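Local coordinates for ribonuclease VapC (Caulobacter crescentus, PDB 5K8J), which probably acts as the magnesium-dependent ribonuclease toxin of a toxin-antitoxin system, held in complex with its VapB antitoxin, at residues A10-D15 with V110-D115. Sequence-based numbering, arbitrary orientation.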
# COMPACT_ATOMS: atom_id res chain seq x y z
N ALA B 10 28.42 10.45 3.71
CA ALA B 10 28.32 10.45 5.16
C ALA B 10 29.61 9.97 5.81
O ALA B 10 29.99 10.46 6.88
CB ALA B 10 27.15 9.60 5.61
N ILE B 11 30.27 8.97 5.22
CA ILE B 11 31.58 8.53 5.72
C ILE B 11 32.58 9.68 5.70
O ILE B 11 33.36 9.87 6.65
CB ILE B 11 32.09 7.31 4.92
CG1 ILE B 11 31.33 6.06 5.30
CG2 ILE B 11 33.62 7.08 5.17
CD1 ILE B 11 31.58 4.88 4.40
N HIS B 12 32.63 10.44 4.61
CA HIS B 12 33.57 11.54 4.52
C HIS B 12 33.27 12.61 5.56
O HIS B 12 34.19 13.24 6.10
CB HIS B 12 33.55 12.10 3.09
CG HIS B 12 34.34 11.25 2.13
ND1 HIS B 12 35.45 11.74 1.46
CD2 HIS B 12 34.24 9.94 1.80
CE1 HIS B 12 35.97 10.77 0.72
NE2 HIS B 12 35.26 9.67 0.91
N LEU B 13 31.99 12.80 5.88
CA LEU B 13 31.61 13.69 6.97
C LEU B 13 32.10 13.13 8.31
O LEU B 13 32.81 13.82 9.06
CB LEU B 13 30.09 13.88 6.92
CG LEU B 13 29.38 14.94 7.74
CD1 LEU B 13 30.02 16.31 7.52
CD2 LEU B 13 27.92 14.98 7.35
N ARG B 14 31.82 11.86 8.59
CA ARG B 14 32.25 11.25 9.85
C ARG B 14 33.77 11.31 10.02
O ARG B 14 34.28 11.54 11.13
CB ARG B 14 31.81 9.79 9.91
CG ARG B 14 32.15 9.11 11.27
CD ARG B 14 32.18 7.56 11.23
NE ARG B 14 33.20 7.09 10.29
CZ ARG B 14 33.15 5.96 9.60
NH1 ARG B 14 32.14 5.11 9.74
NH2 ARG B 14 34.12 5.67 8.74
N ASP B 15 34.52 11.08 8.94
CA ASP B 15 35.96 10.99 9.05
C ASP B 15 36.66 12.31 8.76
O ASP B 15 37.90 12.36 8.82
CB ASP B 15 36.47 9.88 8.13
CG ASP B 15 36.11 8.52 8.65
OD1 ASP B 15 35.66 8.44 9.83
OD2 ASP B 15 36.23 7.53 7.91
N VAL B 110 22.44 12.54 -3.24
CA VAL B 110 23.76 13.16 -3.37
C VAL B 110 24.82 12.08 -3.24
O VAL B 110 24.87 11.36 -2.23
CB VAL B 110 23.97 14.21 -2.28
CG1 VAL B 110 25.33 14.83 -2.40
CG2 VAL B 110 22.89 15.28 -2.37
N THR B 111 25.67 11.95 -4.25
CA THR B 111 26.55 10.79 -4.32
C THR B 111 27.84 11.10 -5.05
O THR B 111 27.92 11.97 -5.93
CB THR B 111 25.85 9.59 -4.98
OG1 THR B 111 26.75 8.46 -5.02
CG2 THR B 111 25.44 9.90 -6.38
N PHE B 112 28.90 10.39 -4.65
CA PHE B 112 30.13 10.37 -5.42
C PHE B 112 30.11 9.38 -6.58
O PHE B 112 31.06 9.36 -7.37
CB PHE B 112 31.32 9.97 -4.55
CG PHE B 112 31.58 10.86 -3.38
CD1 PHE B 112 31.51 12.23 -3.49
CD2 PHE B 112 31.98 10.30 -2.18
CE1 PHE B 112 31.79 13.04 -2.38
CE2 PHE B 112 32.26 11.10 -1.09
CZ PHE B 112 32.15 12.46 -1.18
N ASN B 113 29.10 8.51 -6.65
CA ASN B 113 29.10 7.44 -7.63
C ASN B 113 27.87 7.54 -8.53
O ASN B 113 27.13 6.56 -8.64
CB ASN B 113 29.05 6.07 -6.95
CG ASN B 113 30.20 5.82 -6.01
OD1 ASN B 113 31.31 6.30 -6.23
ND2 ASN B 113 29.94 5.04 -4.96
N ALA B 114 27.66 8.69 -9.18
CA ALA B 114 26.40 8.89 -9.89
C ALA B 114 26.19 7.87 -11.01
O ALA B 114 25.03 7.50 -11.29
CB ALA B 114 26.36 10.31 -10.47
N ASP B 115 27.26 7.37 -11.60
CA ASP B 115 27.11 6.45 -12.73
C ASP B 115 26.40 5.16 -12.32
O ASP B 115 25.76 4.53 -13.17
CB ASP B 115 28.48 6.13 -13.33
CG ASP B 115 28.99 7.26 -14.20
OD1 ASP B 115 28.18 8.09 -14.64
OD2 ASP B 115 30.22 7.30 -14.43
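One face of the H12 imidazole is met by the edge of the F112 ring, whose CE2 stands over the centre of the imidazole, 3.7 Å from H12 CD2. This is a T-shaped (edge-to-face) pair, with centroids 5.0 Å apart and planes at 70°; H12 CD2 in turn lies near the plane of the phenyl ring. Both side chains leave the backbone toward the other segment, and the two rings span a backbone gap of 10.6 Å between H12 CA and F112 CA. With CG beside the backbone N (chi1 -78°), H12 swings its ring off helix 7-15, and a hydrogen bond from ND1 to D17 OD2 restrains its rotation. The side chain of V20, on helix 18-26, packs against both H12 and F112. Flanking F112 in sequence, T111 OG1 accepts from N113 N at 2.9 Å, an ST turn that shapes the chain leaving strand 108-111; the same hydroxyl hydrogen-bonds D6, a predicted magnesium ligand. On the helix, R14 holds D15 side-on through NE and NH2; R14 NH2 also salt-bridges E72 OE1 of the VapB chain, whose backbone N donates to D15 OD2. The ring pair thus links the helix after the first strand to the loop after strand 108-111, at the C-terminal ends of parallel strands, where PIN domains place their acidic metal site.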